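Local structure of protein ACDH-11, isoform b (4Y9J) at residues B[311-316]-B[397-402]; B[375-380]-B[389-394]. The protein belongs to the acyl-CoA dehydrogenase family and binds flavin-adenine dinucleotide and the ligand UCC in a four-chain assembly. One frame throughout, in Å; residues are numbered along the deposited sequence.

Interaction 1 of 2, residues B[311-316]-B[397-402]. With UCC (S-{(3S,5R,9R)-1-[(2R,3S,4R,5R)-5-(6-amino-9H-purin-9-yl)-4-hydroxy-3-(phosphonooxy)tetrahydrofuran-2-yl]-3,5,9-trihydroxy-8,8-dimethyl-3,5-dioxido-10,14-dioxo-2,4,6-trioxa-11,15-diaza-3lambda~5~,5lambda~5~-diphosphaheptadecan-17-yl} undecanethioate), chain F.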
ATOM      1  N   MET B 311      19.040  25.263 -22.087  1.00 41.92           N
ATOM      2  CA  MET B 311      18.166  24.466 -21.315  1.00 39.99           C
ATOM      3  C   MET B 311      18.164  24.913 -19.885  1.00 40.29           C
ATOM      4  O   MET B 311      17.093  24.964 -19.254  1.00 42.25           O
ATOM      5  CB  MET B 311      18.538  22.984 -21.449  1.00 40.38           C
ATOM      6  CG  MET B 311      17.969  22.043 -20.461  1.00 41.70           C
ATOM      7  SD  MET B 311      16.292  21.388 -20.815  1.00 48.25           S
ATOM      8  CE  MET B 311      16.819  20.016 -21.895  1.00 47.33           C
ATOM      9  N   LEU B 312      19.340  25.074 -19.298  1.00 40.41           N
ATOM     10  CA  LEU B 312      19.402  25.606 -17.904  1.00 39.05           C
ATOM     11  C   LEU B 312      18.623  26.944 -17.801  1.00 38.85           C
ATOM     12  O   LEU B 312      17.751  27.098 -16.938  1.00 41.44           O
ATOM     13  CB  LEU B 312      20.852  25.816 -17.403  1.00 42.18           C
ATOM     14  CG  LEU B 312      21.814  24.594 -17.318  1.00 44.75           C
ATOM     15  CD1 LEU B 312      23.247  25.078 -16.951  1.00 46.66           C
ATOM     16  CD2 LEU B 312      21.250  23.564 -16.327  1.00 46.91           C
ATOM     17  N   ASN B 313      18.880  27.900 -18.676  1.00 38.89           N
ATOM     18  CA  ASN B 313      18.189  29.142 -18.554  1.00 39.54           C
ATOM     19  C   ASN B 313      16.706  29.098 -18.767  1.00 43.14           C
ATOM     20  O   ASN B 313      16.018  29.793 -18.047  1.00 42.91           O
ATOM     21  CB  ASN B 313      18.826  30.131 -19.481  1.00 42.91           C
ATOM     22  CG  ASN B 313      20.237  30.532 -18.972  1.00 46.54           C
ATOM     23  OD1 ASN B 313      20.522  30.496 -17.727  1.00 43.64           O
ATOM     24  ND2 ASN B 313      21.140  30.883 -19.909  1.00 47.81           N
ATOM     25  N   ILE B 314      16.196  28.313 -19.762  1.00 42.50           N
ATOM     26  CA  ILE B 314      14.742  28.239 -19.979  1.00 40.40           C
ATOM     27  C   ILE B 314      14.087  27.551 -18.861  1.00 36.99           C
ATOM     28  O   ILE B 314      13.014  27.990 -18.447  1.00 37.07           O
ATOM     29  CB  ILE B 314      14.378  27.522 -21.344  1.00 42.92           C
ATOM     30  CG1 ILE B 314      14.723  28.408 -22.508  1.00 43.81           C
ATOM     31  CG2 ILE B 314      12.891  27.125 -21.425  1.00 42.77           C
ATOM     32  CD1 ILE B 314      13.835  29.631 -22.670  1.00 47.32           C
ATOM     33  N   THR B 315      14.709  26.473 -18.328  1.00 34.71           N
ATOM     34  CA  THR B 315      14.097  25.756 -17.292  1.00 37.09           C
ATOM     35  C   THR B 315      14.064  26.602 -16.008  1.00 34.48           C
ATOM     36  O   THR B 315      13.111  26.489 -15.229  1.00 33.78           O
ATOM     37  CB  THR B 315      14.738  24.352 -16.943  1.00 36.01           C
ATOM     38  OG1 THR B 315      16.115  24.509 -16.550  1.00 34.71           O
ATOM     39  CG2 THR B 315      14.628  23.353 -18.126  1.00 38.49           C
ATOM     40  N   ARG B 316      15.081  27.407 -15.805  1.00 37.78           N
ATOM     41  CA  ARG B 316      15.136  28.326 -14.637  0.50 37.29           C
ATOM     42  C   ARG B 316      13.983  29.370 -14.686  1.00 36.86           C
ATOM     43  O   ARG B 316      13.333  29.619 -13.695  1.00 36.76           O
ATOM     44  CB  ARG B 316      16.556  28.959 -14.532  0.50 35.94           C
ATOM     45  CG  ARG B 316      17.530  27.862 -14.080  0.50 34.09           C
ATOM     46  CD  ARG B 316      19.013  28.232 -13.979  0.50 31.76           C
ATOM     47  NE  ARG B 316      19.797  27.075 -13.614  0.50 27.55           N
ATOM     48  CZ  ARG B 316      21.105  27.032 -13.698  0.50 27.48           C
ATOM     49  NH1 ARG B 316      21.747  28.025 -14.208  0.50 30.10           N
ATOM     50  NH2 ARG B 316      21.792  25.984 -13.349  0.50 27.32           N
ATOM     51  N   LEU B 397      21.430  38.321 -16.771  1.00 46.68           N
ATOM     52  CA  LEU B 397      21.444  38.605 -15.331  1.00 46.72           C
ATOM     53  C   LEU B 397      20.136  38.178 -14.631  1.00 44.65           C
ATOM     54  O   LEU B 397      20.162  37.554 -13.546  1.00 45.24           O
ATOM     55  CB  LEU B 397      21.645  40.091 -15.086  1.00 46.66           C
ATOM     56  CG  LEU B 397      21.540  40.499 -13.628  1.00 48.13           C
ATOM     57  CD1 LEU B 397      22.655  39.800 -12.853  1.00 46.42           C
ATOM     58  CD2 LEU B 397      21.581  42.009 -13.470  1.00 49.10           C
ATOM     59  N   ILE B 398      19.001  38.542 -15.220  1.00 45.17           N
ATOM     60  CA  ILE B 398      17.702  38.312 -14.596  1.00 43.93           C
ATOM     61  C   ILE B 398      17.319  36.841 -14.389  1.00 42.60           C
ATOM     62  O   ILE B 398      16.638  36.518 -13.451  1.00 40.85           O
ATOM     63  CB  ILE B 398      16.585  39.095 -15.297  1.00 44.14           C
ATOM     64  CG1 ILE B 398      15.409  39.308 -14.345  1.00 44.41           C
ATOM     65  CG2 ILE B 398      16.110  38.387 -16.545  1.00 43.20           C
ATOM     66  CD1 ILE B 398      14.341  40.188 -14.933  1.00 45.20           C
ATOM     67  N   THR B 399      17.779  35.956 -15.253  1.00 39.44           N
ATOM     68  CA  THR B 399      17.346  34.607 -15.251  1.00 40.64           C
ATOM     69  C   THR B 399      17.735  33.925 -13.934  1.00 37.59           C
ATOM     70  O   THR B 399      16.845  33.393 -13.218  1.00 36.20           O
ATOM     71  CB  THR B 399      17.888  33.894 -16.504  1.00 39.60           C
ATOM     72  OG1 THR B 399      17.174  34.396 -17.612  1.00 42.58           O
ATOM     73  CG2 THR B 399      17.570  32.456 -16.424  1.00 43.04           C
ATOM     74  N   PRO B 400      19.032  34.011 -13.535  1.00 36.94           N
ATOM     75  CA  PRO B 400      19.336  33.363 -12.247  1.00 36.45           C
ATOM     76  C   PRO B 400      18.798  34.117 -11.022  1.00 36.02           C
ATOM     77  O   PRO B 400      18.433  33.465 -10.024  1.00 33.70           O
ATOM     78  CB  PRO B 400      20.865  33.345 -12.226  1.00 38.92           C
ATOM     79  CG  PRO B 400      21.293  34.485 -13.156  1.00 41.56           C
ATOM     80  CD  PRO B 400      20.262  34.397 -14.246  1.00 39.62           C
ATOM     81  N   VAL B 401      18.761  35.450 -11.110  1.00 36.69           N
ATOM     82  CA  VAL B 401      18.276  36.301 -10.017  1.00 38.71           C
ATOM     83  C   VAL B 401      16.800  35.959  -9.765  1.00 38.26           C
ATOM     84  O   VAL B 401      16.396  35.679  -8.640  1.00 36.98           O
ATOM     85  CB  VAL B 401      18.467  37.791 -10.324  1.00 38.66           C
ATOM     86  CG1 VAL B 401      17.794  38.641  -9.266  1.00 39.56           C
ATOM     87  CG2 VAL B 401      19.939  38.134 -10.444  1.00 39.40           C
ATOM     88  N   LEU B 402      16.010  35.939 -10.832  1.00 37.62           N
ATOM     89  CA  LEU B 402      14.595  35.543 -10.733  1.00 36.34           C
ATOM     90  C   LEU B 402      14.341  34.160 -10.143  1.00 34.86           C
ATOM     91  O   LEU B 402      13.575  33.992  -9.175  1.00 32.92           O
ATOM     92  CB  LEU B 402      13.945  35.639 -12.084  1.00 38.01           C
ATOM     93  CG  LEU B 402      12.543  35.111 -12.236  1.00 36.59           C
ATOM     94  CD1 LEU B 402      11.550  35.905 -11.425  1.00 37.32           C
ATOM     95  CD2 LEU B 402      12.116  35.115 -13.697  1.00 38.07           C
TER
HETATM   96  OA1 UCC F 702      17.430  19.768 -11.873  1.00 45.76           O
HETATM   97  CA1 UCC F 702      17.185  19.389 -13.084  1.00 48.78           C
HETATM   98  CA2 UCC F 702      15.841  19.005 -13.713  1.00 47.78           C
HETATM   99  CA3 UCC F 702      14.565  19.389 -13.031  1.00 52.51           C
HETATM  100  CA4 UCC F 702      13.486  19.889 -14.050  1.00 53.68           C
HETATM  101  CA5 UCC F 702      13.244  21.390 -13.839  1.00 50.35           C
HETATM  102  CA6 UCC F 702      11.794  21.723 -13.903  1.00 48.77           C
HETATM  103  CA7 UCC F 702      11.547  23.208 -13.696  1.00 47.43           C
HETATM  104  CA8 UCC F 702      10.104  23.200 -14.005  1.00 49.55           C
HETATM  105  CA9 UCC F 702       9.169  23.881 -13.162  1.00 52.31           C
HETATM  106  C10 UCC F 702       8.230  22.997 -12.471  1.00 54.84           C
HETATM  107  C11 UCC F 702       8.587  23.257 -11.015  1.00 57.20           C
HETATM  108  S   UCC F 702      18.330  19.174 -14.284  1.00 46.45           S
HETATM  109  CP1 UCC F 702      19.987  19.540 -13.590  1.00 49.37           C
HETATM  110  CP2 UCC F 702      20.182  20.944 -13.107  1.00 48.53           C
HETATM  111  NP1 UCC F 702      21.599  21.256 -12.831  1.00 48.66           N
HETATM  112  CP3 UCC F 702      21.926  22.541 -12.683  1.00 47.18           C
HETATM  113  OP1 UCC F 702      21.113  23.465 -12.640  1.00 43.37           O
HETATM  114  CP4 UCC F 702      23.406  22.865 -12.636  1.00 47.30           C
HETATM  115  CP5 UCC F 702      23.695  23.723 -11.396  1.00 47.06           C
HETATM  116  NP2 UCC F 702      25.087  24.116 -11.577  1.00 47.68           N
HETATM  117  CP6 UCC F 702      25.490  25.146 -12.319  1.00 48.76           C
HETATM  118  OP2 UCC F 702      24.723  25.942 -12.843  1.00 50.21           O
HETATM  119  CP8 UCC F 702      26.993  25.338 -12.368  1.00 48.73           C
HETATM  120  OP3 UCC F 702      27.288  26.756 -12.180  1.00 47.48           O
HETATM  121  CPB UCC F 702      27.667  25.043 -13.687  1.00 52.98           C
HETATM  122  CP7 UCC F 702      27.015  25.532 -14.989  1.00 51.17           C
HETATM  123  CP9 UCC F 702      27.183  23.546 -13.921  1.00 49.45           C
HETATM  124  CPA UCC F 702      29.160  24.664 -13.569  1.00 52.75           C
HETATM  125  O7  UCC F 702      29.684  24.340 -14.881  1.00 54.11           O
HETATM  126  P2  UCC F 702      31.278  24.420 -15.158  1.00 53.12           P
HETATM  127  O21 UCC F 702      31.583  23.975 -16.580  1.00 56.52           O
HETATM  128  O22 UCC F 702      31.959  23.843 -13.908  1.00 49.94           O
HETATM  129  O6  UCC F 702      31.490  26.025 -15.000  1.00 52.88           O
HETATM  130  P1  UCC F 702      31.985  27.080 -16.086  1.00 58.34           P
HETATM  131  O11 UCC F 702      33.379  26.776 -16.614  1.00 58.05           O
HETATM  132  O12 UCC F 702      31.726  28.390 -15.404  1.00 54.95           O
HETATM  133  O5' UCC F 702      30.841  26.825 -17.273  1.00 57.41           O
HETATM  134  C5' UCC F 702      31.248  26.375 -18.588  1.00 58.17           C
HETATM  135  C4' UCC F 702      30.699  27.292 -19.699  1.00 58.34           C
HETATM  136  C3' UCC F 702      31.211  28.721 -19.546  1.00 58.54           C
HETATM  137  O3' UCC F 702      31.285  29.217 -20.859  1.00 61.18           O
HETATM  138  P3  UCC F 702      32.655  29.621 -21.534  1.00 65.39           P
HETATM  139  O33 UCC F 702      32.221  29.975 -22.939  1.00 61.86           O
HETATM  140  O32 UCC F 702      33.446  28.335 -21.584  1.00 64.77           O
HETATM  141  O31 UCC F 702      33.194  30.764 -20.637  1.00 65.76           O
HETATM  142  C2' UCC F 702      30.129  29.479 -18.790  1.00 56.60           C
HETATM  143  O2' UCC F 702      29.988  30.854 -19.141  1.00 55.96           O
HETATM  144  O4' UCC F 702      29.261  27.368 -19.602  1.00 55.50           O
HETATM  145  C1' UCC F 702      28.913  28.722 -19.339  1.00 57.70           C
HETATM  146  N9  UCC F 702      27.697  28.785 -18.514  1.00 55.89           N
HETATM  147  C4  UCC F 702      26.635  29.495 -18.880  1.00 54.64           C
HETATM  148  N3  UCC F 702      26.287  30.223 -19.968  1.00 52.38           N
HETATM  149  C8  UCC F 702      27.515  28.224 -17.296  1.00 55.36           C
HETATM  150  N7  UCC F 702      26.279  28.532 -16.862  1.00 55.90           N
HETATM  151  C5  UCC F 702      25.676  29.305 -17.794  1.00 53.88           C
HETATM  152  C6  UCC F 702      24.339  29.930 -17.981  1.00 55.36           C
HETATM  153  N6  UCC F 702      23.402  29.789 -17.009  1.00 55.29           N
HETATM  154  N1  UCC F 702      24.135  30.691 -19.104  1.00 54.55           N
HETATM  155  C2  UCC F 702      25.086  30.821 -20.052  1.00 53.38           C
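Thr399 reaches helix 304-338 with a single methyl group. Its CG2 lies 3.5 Å from Asn313 O, and Arg316 CB also borders it, at 4.1 Å. The Asn313 and Thr399 side chains cross at about a right angle. In Thr399 a chi1 of -72° sets OG1 beside the backbone N and leaves CG2 anti to it. There OG1 bonds back to Leu395 O in its own helix, so the threonine offers carbon to its neighbour. Pro400 N lacks the helical bond to the turn before, and the helix is kinked there.

This small patch is the tight part. The rest of the pairing between the segments is loose, and what lies beside it is the ligand UCC rather than more protein from these segments. Asn313 pairs with the adenine through both ends of its amide. UCC N6 donates to Asn313 OD1 (3.1 Å, 156° at the hydrogen), while Asn313 ND2 donates to UCC N1 (3.1 Å). The two bonds run in opposite senses and should fix the amide's rotation. Arg316 has two conformers, so its bonds are less certain. In the one described, NH2 donates to UCC OP1 at 2.7 Å, in the guanidinium plane, and to UCC OP2 at 3.0 Å. Leu312 CB then covers one guanidinium face, and NE bonds weakly to Glu446 O. The contact thus forms part of a ligand pocket of the acyl-CoA dehydrogenase fold.

Several helices enclose the pair. Helix 143-158 packs on Met311, Ile314 and Thr315. Helix 449-461 touches Arg316, Leu397, Pro400 and Val401. Helix 524-545 covers Leu397, Ile398 and Val401, and helix 352-383 meets Ile314, Ile398 and Leu402.

Interaction 2 of 2, residues B[375-380]-B[389-394]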
ATOM      1  N   ALA B 375      11.488  39.252 -17.295  1.00 42.25           N
ATOM      2  CA  ALA B 375      12.282  38.145 -17.921  1.00 42.66           C
ATOM      3  C   ALA B 375      11.645  37.603 -19.250  1.00 42.82           C
ATOM      4  O   ALA B 375      12.343  37.378 -20.214  1.00 45.62           O
ATOM      5  CB  ALA B 375      12.518  37.042 -16.903  1.00 40.50           C
ATOM      6  N   ALA B 376      10.333  37.395 -19.270  1.00 42.49           N
ATOM      7  CA  ALA B 376       9.592  36.942 -20.447  1.00 43.00           C
ATOM      8  C   ALA B 376       9.723  37.947 -21.592  1.00 44.08           C
ATOM      9  O   ALA B 376       9.962  37.559 -22.723  1.00 45.65           O
ATOM     10  CB  ALA B 376       8.121  36.777 -20.110  1.00 41.47           C
ATOM     11  N   ARG B 377       9.538  39.220 -21.263  1.00 47.78           N
ATOM     12  CA  ARG B 377       9.761  40.353 -22.220  1.00 47.89           C
ATOM     13  C   ARG B 377      11.143  40.311 -22.802  1.00 48.15           C
ATOM     14  O   ARG B 377      11.301  40.353 -24.036  1.00 50.42           O
ATOM     15  CB  ARG B 377       9.548  41.693 -21.532  1.00 52.25           C
ATOM     16  CG  ARG B 377       9.579  42.889 -22.424  1.00 54.74           C
ATOM     17  CD  ARG B 377       9.463  44.210 -21.664  1.00 55.80           C
ATOM     18  NE  ARG B 377      10.687  44.544 -20.930  1.00 55.99           N
ATOM     19  CZ  ARG B 377      11.702  45.214 -21.417  1.00 58.06           C
ATOM     20  NH1 ARG B 377      11.660  45.655 -22.669  1.00 59.96           N
ATOM     21  NH2 ARG B 377      12.767  45.435 -20.683  1.00 57.64           N
ATOM     22  N   LEU B 378      12.146  40.241 -21.945  1.00 46.32           N
ATOM     23  CA  LEU B 378      13.565  40.242 -22.364  1.00 49.11           C
ATOM     24  C   LEU B 378      13.925  38.986 -23.170  1.00 47.52           C
ATOM     25  O   LEU B 378      14.733  39.060 -24.105  1.00 48.28           O
ATOM     26  CB  LEU B 378      14.527  40.327 -21.163  1.00 48.21           C
ATOM     27  CG  LEU B 378      14.488  41.660 -20.401  1.00 50.44           C
ATOM     28  CD1 LEU B 378      15.165  41.473 -19.041  1.00 50.99           C
ATOM     29  CD2 LEU B 378      15.121  42.753 -21.202  1.00 55.10           C
ATOM     30  N   LEU B 379      13.274  37.871 -22.870  1.00 44.77           N
ATOM     31  CA  LEU B 379      13.542  36.630 -23.609  1.00 45.75           C
ATOM     32  C   LEU B 379      13.013  36.772 -25.014  1.00 46.96           C
ATOM     33  O   LEU B 379      13.668  36.428 -26.005  1.00 48.07           O
ATOM     34  CB  LEU B 379      12.904  35.427 -22.916  1.00 45.46           C
ATOM     35  CG  LEU B 379      13.056  34.061 -23.608  1.00 45.71           C
ATOM     36  CD1 LEU B 379      14.520  33.686 -23.745  1.00 48.13           C
ATOM     37  CD2 LEU B 379      12.284  32.979 -22.862  1.00 44.73           C
ATOM     38  N   GLY B 380      11.784  37.255 -25.106  1.00 48.39           N
ATOM     39  CA  GLY B 380      11.157  37.483 -26.399  1.00 50.74           C
ATOM     40  C   GLY B 380      11.937  38.434 -27.288  1.00 53.64           C
ATOM     41  O   GLY B 380      12.184  38.133 -28.492  1.00 53.85           O
ATOM     42  N   ASP B 389      21.844  46.389 -26.321  1.00 68.33           N
ATOM     43  CA  ASP B 389      22.926  45.773 -25.565  1.00 69.66           C
ATOM     44  C   ASP B 389      22.491  45.609 -24.109  1.00 65.68           C
ATOM     45  O   ASP B 389      22.804  44.610 -23.499  1.00 63.69           O
ATOM     46  CB  ASP B 389      24.209  46.601 -25.656  1.00 74.65           C
ATOM     47  CG  ASP B 389      24.816  46.566 -27.061  1.00 81.27           C
ATOM     48  OD1 ASP B 389      24.421  45.695 -27.878  1.00 84.84           O
ATOM     49  OD2 ASP B 389      25.673  47.401 -27.360  1.00 84.36           O
ATOM     50  N   VAL B 390      21.757  46.585 -23.580  1.00 63.30           N
ATOM     51  CA  VAL B 390      21.340  46.553 -22.184  1.00 62.17           C
ATOM     52  C   VAL B 390      20.332  45.423 -21.959  1.00 58.86           C
ATOM     53  O   VAL B 390      20.400  44.688 -20.943  1.00 57.02           O
ATOM     54  CB  VAL B 390      20.753  47.922 -21.758  1.00 63.30           C
ATOM     55  CG1 VAL B 390      19.883  47.828 -20.512  1.00 62.44           C
ATOM     56  CG2 VAL B 390      21.878  48.919 -21.576  1.00 66.08           C
ATOM     57  N   GLU B 391      19.409  45.271 -22.902  1.00 58.10           N
ATOM     58  CA  GLU B 391      18.414  44.207 -22.805  1.00 56.94           C
ATOM     59  C   GLU B 391      19.045  42.814 -22.904  1.00 56.12           C
ATOM     60  O   GLU B 391      18.611  41.864 -22.235  1.00 54.46           O
ATOM     61  CB  GLU B 391      17.314  44.414 -23.851  1.00 57.78           C
ATOM     62  CG  GLU B 391      16.268  45.444 -23.416  1.00 59.77           C
ATOM     63  CD  GLU B 391      15.537  46.116 -24.577  1.00 66.10           C
ATOM     64  OE1 GLU B 391      15.968  45.943 -25.745  1.00 66.09           O
ATOM     65  OE2 GLU B 391      14.519  46.815 -24.308  1.00 67.66           O
ATOM     66  N   ALA B 392      20.068  42.661 -23.732  1.00 57.37           N
ATOM     67  CA  ALA B 392      20.764  41.364 -23.766  1.00 56.67           C
ATOM     68  C   ALA B 392      21.430  41.083 -22.438  1.00 53.77           C
ATOM     69  O   ALA B 392      21.337  39.974 -21.908  1.00 50.58           O
ATOM     70  CB  ALA B 392      21.797  41.375 -24.878  1.00 60.86           C
ATOM     71  N   MET B 393      22.100  42.091 -21.862  1.00 55.74           N
ATOM     72  CA  MET B 393      22.750  41.882 -20.550  1.00 54.48           C
ATOM     73  C   MET B 393      21.741  41.572 -19.445  1.00 52.50           C
ATOM     74  O   MET B 393      21.982  40.673 -18.631  1.00 51.84           O
ATOM     75  CB  MET B 393      23.643  43.074 -20.151  1.00 58.86           C
ATOM     76  CG  MET B 393      24.937  43.094 -20.965  1.00 62.48           C
ATOM     77  SD  MET B 393      26.041  44.452 -20.503  1.00 67.36           S
ATOM     78  CE  MET B 393      25.304  45.759 -21.469  1.00 71.04           C
ATOM     79  N   MET B 394      20.637  42.314 -19.406  1.00 51.25           N
ATOM     80  CA  MET B 394      19.621  42.105 -18.397  1.00 51.05           C
ATOM     81  C   MET B 394      18.944  40.730 -18.509  1.00 50.06           C
ATOM     82  O   MET B 394      18.530  40.156 -17.486  1.00 46.43           O
ATOM     83  CB  MET B 394      18.579  43.227 -18.416  1.00 51.51           C
ATOM     84  CG  MET B 394      19.088  44.550 -17.876  1.00 55.36           C
ATOM     85  SD  MET B 394      19.959  44.351 -16.321  1.00 55.15           S
ATOM     86  CE  MET B 394      21.673  44.242 -16.864  1.00 55.53           C
TER
HETATM   87  O   HOH W   1      13.988  47.573 -21.895  1.00 56.43           O
HETATM   88  O   HOH W   2      16.836  40.856 -24.262  1.00 48.88           O
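Leu378 and Glu391 mark the nearest backbone approach (6.3 Å between CA atoms) of two short helical segments whose axes come within 9.3 Å and whose directions differ by 122°. The segments belong to helices 352-383 and 389-419, which follow each other in the chain, so the contact joins two successive helices in the C-terminal domain of the acyl-CoA dehydrogenase fold.

Leu378 is the apolar wedge, and its two methyls divide the work. CD2 rests on the Glu391 stem, 3.7 Å from CG. CD1 lies 3.9 Å from Met394 CB, and these two side chains run side by side in the same direction. Met394 then bends at chi2, so the base of its side chain meets Leu378 while the sulfur turns off. Tyr535 of helix 524-545 packs against both Leu378 and Met394.

The polar part lies to one side of this wedge. Arg377 crosses Glu391 at about a right angle. Its chain starts anti to the backbone N (chi1 -173°) and bends at chi3, which helps to carry the guanidinium across. Glu391 OE2 lies in the guanidinium plane, at its edge, though the guanidinium and carboxylate planes are 61° apart. The salt bridge from Arg377 NH1 to Glu391 OE2 is long and weak, at 3.5 Å. A water supports it, accepting from Arg377 NH2 and donating to Glu391 OE2 at 2.6 Å. A second water donates to Leu378 O and, weakly, to Glu391 O.

Both charged groups have further partners. Arg377 NE forms a salt bridge with Glu374, and Glu391 OE1 accepts from Ser388 N. The Arg377–Glu391 pair is therefore probably a modest electrostatic tie, relayed partly through water, beside an apolar core.

Interaction 1 and interaction 2 share helix 389-419, and their centres are 12 Å apart. In sequence, interaction 2 is nested within the span closed by interaction 1. Apolar packing joins them directly. Ile314 CD1 lies 3.7 Å from Leu379 CD2, and Leu402 CD2 lies 3.8 Å from Ala375 CB. Ile398 also packs against Ala375 and Leu378. Helix 352-383 thus touches both segments of interaction 1. Their relation to the ligands differs. The 311-316 side of interaction 1 bonds UCC directly, and the Arg316 side chain is about 7 Å from FAD. Interaction 2 lies farther out and combines apolar packing with a weak salt bridge, with the Met394 side chain about 14 Å from UCC.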